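Local atomic coordinates of histidine--tRNA ligase (Staphylococcus aureus, PDB entry 1QE0), a protein that attaches L-histidine to its cognate tRNA(His) at the expense of ATP, working as a homodimeric class II aminoacyl-tRNA synthetase. Residues A[175-184]-A[198-206]; A[375-384]-A[395-403]. All coordinates share one frame; numbering follows the deposited sequence.

Contact 1: residues A[175-184]-A[198-206]; sequences YNEALVKHFE and LHTDPMRIL. Unlike the reference sequence in segment 198-206: Asp201 (reference Asn).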
loop_
_atom_site.group_PDB
_atom_site.type_symbol
_atom_site.label_atom_id
_atom_site.label_comp_id
_atom_site.label_asym_id
_atom_site.label_seq_id
_atom_site.Cartn_x
_atom_site.Cartn_y
_atom_site.Cartn_z
ATOM N N TYR A 175 34.682 17.273 -16.309
ATOM C CA TYR A 175 33.919 17.107 -17.547
ATOM C C TYR A 175 33.146 18.368 -17.819
ATOM O O TYR A 175 32.822 18.664 -18.958
ATOM C CB TYR A 175 32.920 15.955 -17.470
ATOM C CG TYR A 175 31.803 16.065 -18.504
ATOM C CD1 TYR A 175 30.533 16.501 -18.146
ATOM C CD2 TYR A 175 32.031 15.755 -19.837
ATOM C CE1 TYR A 175 29.519 16.622 -19.089
ATOM C CE2 TYR A 175 31.031 15.877 -20.788
ATOM C CZ TYR A 175 29.776 16.307 -20.414
ATOM O OH TYR A 175 28.785 16.419 -21.369
ATOM N N ASN A 176 32.754 19.053 -16.756
ATOM C CA ASN A 176 32.023 20.305 -16.908
ATOM C C ASN A 176 32.936 21.357 -17.530
ATOM O O ASN A 176 32.533 22.089 -18.435
ATOM C CB ASN A 176 31.480 20.794 -15.571
ATOM C CG ASN A 176 30.141 20.157 -15.212
ATOM O OD1 ASN A 176 29.350 19.800 -16.082
ATOM N ND2 ASN A 176 29.866 20.057 -13.917
ATOM N N GLU A 177 34.183 21.402 -17.073
ATOM C CA GLU A 177 35.166 22.344 -17.606
ATOM C C GLU A 177 35.334 22.135 -19.110
ATOM O O GLU A 177 35.395 23.096 -19.864
ATOM C CB GLU A 177 36.499 22.200 -16.876
ATOM C CG GLU A 177 36.303 22.231 -15.369
ATOM C CD GLU A 177 37.568 22.436 -14.575
ATOM O OE1 GLU A 177 37.568 23.365 -13.732
ATOM O OE2 GLU A 177 38.536 21.661 -14.763
ATOM N N ALA A 178 35.346 20.886 -19.552
ATOM C CA ALA A 178 35.477 20.586 -20.967
ATOM C C ALA A 178 34.294 21.176 -21.759
ATOM O O ALA A 178 34.486 21.717 -22.846
ATOM C CB ALA A 178 35.578 19.099 -21.167
ATOM N N LEU A 179 33.077 21.075 -21.222
ATOM C CA LEU A 179 31.879 21.640 -21.870
ATOM C C LEU A 179 31.969 23.173 -21.958
ATOM O O LEU A 179 31.348 23.797 -22.808
ATOM C CB LEU A 179 30.617 21.283 -21.077
ATOM C CG LEU A 179 30.010 19.884 -21.065
ATOM C CD1 LEU A 179 29.366 19.628 -19.722
ATOM C CD2 LEU A 179 28.998 19.736 -22.182
ATOM N N VAL A 180 32.663 23.778 -21.010
ATOM C CA VAL A 180 32.829 25.216 -21.009
ATOM C C VAL A 180 33.895 25.634 -22.005
ATOM O O VAL A 180 33.790 26.687 -22.617
ATOM C CB VAL A 180 33.234 25.697 -19.655
ATOM C CG1 VAL A 180 33.365 27.208 -19.667
ATOM C CG2 VAL A 180 32.226 25.234 -18.640
ATOM N N LYS A 181 34.963 24.846 -22.100
ATOM C CA LYS A 181 36.041 25.089 -23.065
ATOM C C LYS A 181 35.350 25.067 -24.433
ATOM O O LYS A 181 35.528 25.949 -25.277
ATOM C CB LYS A 181 37.058 23.934 -23.012
ATOM C CG LYS A 181 37.813 23.788 -21.706
ATOM C CD LYS A 181 38.938 24.802 -21.590
ATOM C CE LYS A 181 40.307 24.205 -21.994
ATOM N NZ LYS A 181 40.776 23.131 -21.050
ATOM N N HIS A 182 34.511 24.050 -24.589
ATOM C CA HIS A 182 33.737 23.792 -25.782
ATOM C C HIS A 182 32.724 24.888 -26.090
ATOM O O HIS A 182 32.973 25.746 -26.929
ATOM C CB HIS A 182 33.042 22.428 -25.635
ATOM C CG HIS A 182 32.181 22.042 -26.801
ATOM N ND1 HIS A 182 30.873 22.466 -26.936
ATOM C CD2 HIS A 182 32.432 21.259 -27.874
ATOM C CE1 HIS A 182 30.359 21.960 -28.046
ATOM N NE2 HIS A 182 31.282 21.223 -28.632
ATOM N N PHE A 183 31.600 24.873 -25.379
ATOM C CA PHE A 183 30.509 25.808 -25.615
ATOM C C PHE A 183 30.818 27.272 -25.517
ATOM O O PHE A 183 30.337 28.045 -26.335
ATOM C CB PHE A 183 29.338 25.531 -24.678
ATOM C CG PHE A 183 28.547 24.308 -25.026
ATOM C CD1 PHE A 183 28.674 23.144 -24.268
ATOM C CD2 PHE A 183 27.635 24.334 -26.072
ATOM C CE1 PHE A 183 27.900 22.026 -24.542
ATOM C CE2 PHE A 183 26.851 23.215 -26.355
ATOM C CZ PHE A 183 26.985 22.059 -25.586
ATOM N N GLU A 184 31.617 27.667 -24.534
ATOM C CA GLU A 184 31.899 29.084 -24.336
ATOM C C GLU A 184 32.263 29.892 -25.577
ATOM O O GLU A 184 31.729 30.993 -25.777
ATOM C CB GLU A 184 32.904 29.285 -23.204
ATOM C CG GLU A 184 33.997 30.268 -23.472
ATOM C CD GLU A 184 35.293 29.812 -22.858
ATOM O OE1 GLU A 184 35.997 28.972 -23.484
ATOM O OE2 GLU A 184 35.587 30.281 -21.735
ATOM N N LEU A 198 26.087 27.880 -18.695
ATOM C CA LEU A 198 27.468 27.455 -18.958
ATOM C C LEU A 198 28.210 27.421 -17.641
ATOM O O LEU A 198 28.857 26.441 -17.272
ATOM C CB LEU A 198 28.199 28.442 -19.879
ATOM C CG LEU A 198 29.074 27.981 -21.063
ATOM C CD1 LEU A 198 30.132 29.025 -21.291
ATOM C CD2 LEU A 198 29.744 26.646 -20.837
ATOM N N HIS A 199 28.030 28.496 -16.896
ATOM C CA HIS A 199 28.715 28.663 -15.636
ATOM C C HIS A 199 28.248 27.930 -14.394
ATOM O O HIS A 199 28.997 27.850 -13.428
ATOM C CB HIS A 199 28.915 30.148 -15.371
ATOM C CG HIS A 199 30.033 30.714 -16.173
ATOM N ND1 HIS A 199 29.910 31.021 -17.508
ATOM C CD2 HIS A 199 31.350 30.852 -15.876
ATOM C CE1 HIS A 199 31.096 31.307 -18.008
ATOM N NE2 HIS A 199 31.988 31.212 -17.035
ATOM N N THR A 200 27.033 27.402 -14.390
ATOM C CA THR A 200 26.595 26.691 -13.215
ATOM C C THR A 200 26.678 25.194 -13.460
ATOM O O THR A 200 27.048 24.430 -12.574
ATOM C CB THR A 200 25.222 27.132 -12.814
ATOM O OG1 THR A 200 24.362 27.091 -13.959
ATOM C CG2 THR A 200 25.293 28.562 -12.276
ATOM N N ASP A 201 26.351 24.770 -14.672
ATOM C CA ASP A 201 26.423 23.362 -15.043
ATOM C C ASP A 201 26.137 23.232 -16.524
ATOM O O ASP A 201 25.000 23.082 -16.935
ATOM C CB ASP A 201 25.458 22.502 -14.213
ATOM C CG ASP A 201 24.020 22.971 -14.314
ATOM O OD1 ASP A 201 23.098 22.137 -14.115
ATOM O OD2 ASP A 201 23.809 24.172 -14.597
ATOM N N PRO A 202 27.191 23.255 -17.340
ATOM C CA PRO A 202 27.146 23.154 -18.795
ATOM C C PRO A 202 26.318 21.978 -19.297
ATOM O O PRO A 202 25.656 22.083 -20.326
ATOM C CB PRO A 202 28.616 22.982 -19.162
ATOM C CG PRO A 202 29.339 23.634 -18.037
ATOM C CD PRO A 202 28.578 23.174 -16.856
ATOM N N MET A 203 26.341 20.866 -18.562
ATOM C CA MET A 203 25.609 19.655 -18.950
ATOM C C MET A 203 24.161 19.900 -19.267
ATOM O O MET A 203 23.589 19.204 -20.084
ATOM C CB MET A 203 25.699 18.586 -17.866
ATOM C CG MET A 203 25.097 17.258 -18.276
ATOM S SD MET A 203 25.660 15.907 -17.215
ATOM C CE MET A 203 26.121 14.734 -18.447
ATOM N N ARG A 204 23.576 20.899 -18.608
ATOM C CA ARG A 204 22.173 21.258 -18.807
ATOM C C ARG A 204 22.013 21.932 -20.149
ATOM O O ARG A 204 20.901 22.087 -20.643
ATOM C CB ARG A 204 21.691 22.190 -17.690
ATOM C CG ARG A 204 20.571 21.633 -16.850
ATOM C CD ARG A 204 19.405 21.323 -17.747
ATOM N NE ARG A 204 18.289 20.703 -17.037
ATOM C CZ ARG A 204 17.411 21.369 -16.291
ATOM N NH1 ARG A 204 17.540 22.689 -16.149
ATOM N NH2 ARG A 204 16.357 20.737 -15.771
ATOM N N ILE A 205 23.136 22.365 -20.705
ATOM C CA ILE A 205 23.142 23.023 -22.000
ATOM C C ILE A 205 22.902 22.016 -23.110
ATOM O O ILE A 205 22.278 22.350 -24.121
ATOM C CB ILE A 205 24.479 23.779 -22.265
ATOM C CG1 ILE A 205 24.596 25.001 -21.344
ATOM C CG2 ILE A 205 24.586 24.207 -23.732
ATOM C CD1 ILE A 205 25.758 25.924 -21.678
ATOM N N LEU A 206 23.421 20.801 -22.934
ATOM C CA LEU A 206 23.253 19.735 -23.932
ATOM C C LEU A 206 21.802 19.538 -24.374
ATOM O O LEU A 206 21.641 18.841 -25.399
ATOM C CB LEU A 206 23.856 18.415 -23.445
ATOM C CG LEU A 206 25.375 18.524 -23.262
ATOM C CD1 LEU A 206 25.973 17.170 -22.964
ATOM C CD2 LEU A 206 26.005 19.101 -24.511
#
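Phe183 and Ile205 run past one another, their side chains pointing opposite ways, and the CG2 branch of Ile205 settles over one face of the Phe183 ring, 3.7 Å from the ring centroid and 15° off its normal, a CH-pi contact. The same ring is met at its edge by Leu206, whose CD2 lies near the ring plane beside CZ and CE1. With Phe183 CG beside its own backbone N and anti to the carbonyl carbon (chi1 -74°), the ring reaches across to the last two residues of 198-206. Phe190 also meets this ring, the two planes being nearly perpendicular.

One turn earlier, Leu179 packs on the Pro202 ring, its CB 3.2 Å from Pro202 CB. The Leu179 and Leu206 side chains cross at about a right angle, with CD2 of one facing CD2 of the other. The arrangement joins helix 169-183 to the loop after helix 192-196, which contains the 3-10 turn 202-204; from Leu198 this loop crosses the helix toward its earlier turn at Pro202 and swings back to Phe183. Both segments belong to the histidyl-tRNA synthetase family region. No hydrogen bond crosses between them, and the contact is one of side-chain packing.

Val180 takes the flank. Its CG2 lies 3.4 Å from Pro202 CG. Leu198 divides its two methyls, CD2 against Val180 and CD1 against Glu184 CB at 3.4 Å. Toward the N-terminal end of the segment, Asn176 OD1 comes to 3.5 Å from Pro202 CD, its side chain crossing the proline at about a right angle. Tyr175, with CG anti to its backbone N (chi1 160°), brings CE1 obliquely to Met203 CE; its OH, beside Leu206 CD1, is hydrogen-bonded to the carbonyl of Pro221.

Contact 2: residues A[375-384]-A[395-403]; sequences ADRLGAKFTI and KIDVKNMTT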
loop_
_atom_site.group_PDB
_atom_site.type_symbol
_atom_site.label_atom_id
_atom_site.label_comp_id
_atom_site.label_asym_id
_atom_site.label_seq_id
_atom_site.Cartn_x
_atom_site.Cartn_y
_atom_site.Cartn_z
ATOM N N ALA A 375 -25.688 -15.869 -6.614
ATOM C CA ALA A 375 -24.633 -16.763 -6.195
ATOM C C ALA A 375 -23.611 -16.811 -7.323
ATOM O O ALA A 375 -22.435 -16.556 -7.103
ATOM C CB ALA A 375 -25.180 -18.150 -5.937
ATOM N N ASP A 376 -24.098 -17.018 -8.540
ATOM C CA ASP A 376 -23.273 -17.130 -9.733
ATOM C C ASP A 376 -22.552 -15.832 -10.041
ATOM O O ASP A 376 -21.371 -15.838 -10.394
ATOM C CB ASP A 376 -24.162 -17.537 -10.907
ATOM C CG ASP A 376 -23.387 -17.877 -12.146
ATOM O OD1 ASP A 376 -22.817 -18.995 -12.184
ATOM O OD2 ASP A 376 -23.392 -17.047 -13.091
ATOM N N ARG A 377 -23.243 -14.721 -9.840
ATOM C CA ARG A 377 -22.690 -13.407 -10.103
ATOM C C ARG A 377 -21.512 -13.127 -9.142
ATOM O O ARG A 377 -20.454 -12.643 -9.550
ATOM C CB ARG A 377 -23.813 -12.366 -9.980
ATOM C CG ARG A 377 -23.395 -10.910 -10.103
ATOM C CD ARG A 377 -24.543 -10.035 -10.553
ATOM N NE ARG A 377 -25.774 -10.241 -9.786
ATOM C CZ ARG A 377 -26.783 -11.020 -10.181
ATOM N NH1 ARG A 377 -27.870 -11.147 -9.432
ATOM N NH2 ARG A 377 -26.706 -11.691 -11.324
ATOM N N LEU A 378 -21.687 -13.463 -7.873
ATOM C CA LEU A 378 -20.659 -13.271 -6.854
ATOM C C LEU A 378 -19.518 -14.291 -6.956
ATOM O O LEU A 378 -18.545 -14.206 -6.215
ATOM C CB LEU A 378 -21.310 -13.433 -5.491
ATOM C CG LEU A 378 -21.967 -12.211 -4.876
ATOM C CD1 LEU A 378 -22.442 -11.248 -5.902
ATOM C CD2 LEU A 378 -23.094 -12.681 -4.021
ATOM N N GLY A 379 -19.647 -15.280 -7.834
ATOM C CA GLY A 379 -18.609 -16.289 -7.931
ATOM C C GLY A 379 -18.632 -17.353 -6.827
ATOM O O GLY A 379 -17.626 -18.057 -6.615
ATOM N N ALA A 380 -19.776 -17.505 -6.149
ATOM C CA ALA A 380 -19.946 -18.505 -5.097
ATOM C C ALA A 380 -19.499 -19.881 -5.552
ATOM O O ALA A 380 -20.144 -20.490 -6.402
ATOM C CB ALA A 380 -21.376 -18.578 -4.704
ATOM N N LYS A 381 -18.388 -20.369 -5.012
ATOM C CA LYS A 381 -17.902 -21.686 -5.394
ATOM C C LYS A 381 -18.959 -22.704 -5.079
ATOM O O LYS A 381 -19.137 -23.644 -5.828
ATOM C CB LYS A 381 -16.646 -22.072 -4.633
ATOM C CG LYS A 381 -15.394 -21.360 -5.020
ATOM C CD LYS A 381 -14.347 -21.767 -4.031
ATOM C CE LYS A 381 -13.017 -21.105 -4.300
ATOM N NZ LYS A 381 -11.954 -21.779 -3.462
ATOM N N PHE A 382 -19.628 -22.539 -3.945
ATOM C CA PHE A 382 -20.683 -23.456 -3.525
ATOM C C PHE A 382 -21.932 -22.708 -3.202
ATOM O O PHE A 382 -21.902 -21.491 -3.059
ATOM C CB PHE A 382 -20.264 -24.238 -2.302
ATOM C CG PHE A 382 -19.035 -25.009 -2.516
ATOM C CD1 PHE A 382 -19.100 -26.344 -2.833
ATOM C CD2 PHE A 382 -17.812 -24.377 -2.494
ATOM C CE1 PHE A 382 -17.944 -27.046 -3.140
ATOM C CE2 PHE A 382 -16.664 -25.059 -2.797
ATOM C CZ PHE A 382 -16.728 -26.401 -3.123
ATOM N N THR A 383 -23.016 -23.454 -3.022
ATOM C CA THR A 383 -24.313 -22.888 -2.720
ATOM C C THR A 383 -25.072 -23.832 -1.804
ATOM O O THR A 383 -24.704 -24.996 -1.646
ATOM C CB THR A 383 -25.081 -22.664 -4.028
ATOM O OG1 THR A 383 -24.860 -21.333 -4.493
ATOM C CG2 THR A 383 -26.545 -22.892 -3.882
ATOM N N ILE A 384 -26.033 -23.272 -1.076
ATOM C CA ILE A 384 -26.921 -24.051 -0.216
ATOM C C ILE A 384 -28.277 -23.330 -0.196
ATOM O O ILE A 384 -28.328 -22.090 -0.329
ATOM C CB ILE A 384 -26.411 -24.247 1.229
ATOM C CG1 ILE A 384 -26.272 -22.928 1.932
ATOM C CG2 ILE A 384 -25.142 -25.027 1.269
ATOM C CD1 ILE A 384 -25.995 -23.128 3.379
ATOM N N LYS A 395 -29.909 -31.171 7.797
ATOM C CA LYS A 395 -29.077 -31.698 6.736
ATOM C C LYS A 395 -29.388 -30.943 5.461
ATOM O O LYS A 395 -30.560 -30.718 5.146
ATOM C CB LYS A 395 -29.365 -33.179 6.535
ATOM C CG LYS A 395 -30.796 -33.428 6.149
ATOM C CD LYS A 395 -30.900 -33.987 4.757
ATOM C CE LYS A 395 -30.763 -35.502 4.760
ATOM N NZ LYS A 395 -29.493 -35.962 5.321
ATOM N N ILE A 396 -28.339 -30.497 4.770
ATOM C CA ILE A 396 -28.476 -29.779 3.499
ATOM C C ILE A 396 -27.550 -30.381 2.460
ATOM O O ILE A 396 -26.626 -31.134 2.775
ATOM C CB ILE A 396 -28.155 -28.240 3.577
ATOM C CG1 ILE A 396 -27.077 -27.933 4.609
ATOM C CG2 ILE A 396 -29.389 -27.435 3.791
ATOM C CD1 ILE A 396 -25.694 -28.381 4.182
ATOM N N ASP A 397 -27.857 -30.083 1.211
ATOM C CA ASP A 397 -27.059 -30.534 0.105
ATOM C C ASP A 397 -26.228 -29.328 -0.284
ATOM O O ASP A 397 -26.762 -28.250 -0.540
ATOM C CB ASP A 397 -27.955 -30.969 -1.067
ATOM C CG ASP A 397 -28.515 -32.377 -0.895
ATOM O OD1 ASP A 397 -28.294 -33.245 -1.780
ATOM O OD2 ASP A 397 -29.163 -32.621 0.143
ATOM N N VAL A 398 -24.923 -29.489 -0.206
ATOM C CA VAL A 398 -23.979 -28.452 -0.575
ATOM C C VAL A 398 -23.572 -28.682 -2.042
ATOM O O VAL A 398 -22.774 -29.577 -2.343
ATOM C CB VAL A 398 -22.755 -28.526 0.326
ATOM C CG1 VAL A 398 -21.830 -27.349 0.051
ATOM C CG2 VAL A 398 -23.189 -28.562 1.782
ATOM N N LYS A 399 -24.150 -27.904 -2.953
ATOM C CA LYS A 399 -23.872 -28.061 -4.372
ATOM C C LYS A 399 -22.651 -27.304 -4.850
ATOM O O LYS A 399 -22.599 -26.078 -4.715
ATOM C CB LYS A 399 -25.076 -27.610 -5.209
ATOM C CG LYS A 399 -24.835 -27.654 -6.725
ATOM C CD LYS A 399 -25.922 -26.917 -7.522
ATOM C CE LYS A 399 -25.635 -26.840 -9.051
ATOM N NZ LYS A 399 -25.745 -28.149 -9.813
ATOM N N ASN A 400 -21.684 -28.038 -5.411
ATOM C CA ASN A 400 -20.469 -27.462 -5.985
ATOM C C ASN A 400 -20.985 -26.772 -7.228
ATOM O O ASN A 400 -21.480 -27.435 -8.126
ATOM C CB ASN A 400 -19.516 -28.571 -6.402
ATOM C CG ASN A 400 -18.330 -28.061 -7.179
ATOM O OD1 ASN A 400 -18.461 -27.314 -8.143
ATOM N ND2 ASN A 400 -17.153 -28.481 -6.771
ATOM N N MET A 401 -20.856 -25.462 -7.309
ATOM C CA MET A 401 -21.382 -24.739 -8.452
ATOM C C MET A 401 -20.717 -24.967 -9.793
ATOM O O MET A 401 -21.251 -24.534 -10.815
ATOM C CB MET A 401 -21.425 -23.249 -8.165
ATOM C CG MET A 401 -22.383 -22.906 -7.051
ATOM S SD MET A 401 -24.100 -23.026 -7.554
ATOM C CE MET A 401 -24.254 -21.420 -8.395
ATOM N N THR A 402 -19.548 -25.593 -9.820
ATOM C CA THR A 402 -18.908 -25.812 -11.103
ATOM C C THR A 402 -19.248 -27.204 -11.611
ATOM O O THR A 402 -19.782 -27.355 -12.714
ATOM C CB THR A 402 -17.411 -25.616 -11.009
ATOM O OG1 THR A 402 -17.134 -24.678 -9.963
ATOM C CG2 THR A 402 -16.891 -25.034 -12.302
ATOM N N THR A 403 -18.992 -28.214 -10.782
ATOM C CA THR A 403 -19.290 -29.578 -11.160
ATOM C C THR A 403 -20.800 -29.789 -11.090
ATOM O O THR A 403 -21.351 -30.705 -11.715
ATOM C CB THR A 403 -18.623 -30.580 -10.223
ATOM O OG1 THR A 403 -19.258 -30.519 -8.948
ATOM C CG2 THR A 403 -17.157 -30.281 -10.079
#
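Strands 382-386 and 396-400 are antiparallel neighbours in the mixed five-stranded sheet of the anticodon-binding domain, flanked by strands 332-336 and 406-409. In the hydrogen-bonded pair of Thr383 with Lys399, Thr383 N gives to Lys399 O and Lys399 N to Thr383 O, both at 3.2 Å. Past the end of the strand Met401 N adds a straighter bond to Lys381 O (2.9 Å, 155° at the hydrogen). Before strand 382-386, helix 368-377 closes in a Schellman motif at Gly379.

Phe382 and Asn400 form the non-hydrogen-bonded pair. The ring lies obliquely alongside the strand, Phe382 CD1 3.6 Å from Asn400 CA and CE1 near Asn400 CB, with ring and amide planes 66° apart. Val398 CG1 reaches the same ring, and Phe418 of helix 413-419 meets it edge-to-face. Val398 turns its other methyl, CG2, to Ile384 CG2 at 4.1 Å.

Beside Thr383, Met401 folds back over the start of strand 382-386. Its chain is bent at both chi2 (-74°) and chi3, which carries Met401 SD to 3.6 Å from Thr383 OG1 and turns CE to Ala375 CB on the helix, while CG packs on the carbonyl oxygen of Ala380. The thioether end of Met401 thus lies between strand and helix.

The backbone after strand 396-400 bonds back to Asn400 OD1, which makes an Asx turn with Thr402 N at 2.6 Å, nearly along the amide C=O direction; the added bond from Thr403 N, which stands above the carbonyl plane, completes an Asx motif.

From the N terminus, the chain reaches contact 1 first: 13 residues, with helix 192-196 among them, separate 175-184 from 198-206, which packs back on helix 169-183 and closes a local loop. The chain then runs on through the rest of the histidyl-tRNA synthetase region before contact 2 joins 375-384 to 395-403 around the short helix 388-393. The two loops are in series, neither nested nor crossed. The centres of contact 1 and contact 2 lie about 72 Å apart, on opposite sides of the chain's centre. The nearest atoms of contact 1 and contact 2 are about 50 Å apart. Contact 1 ties a helix to a loop in the synthetase region; contact 2 pairs two sheet strands in the anticodon-binding region.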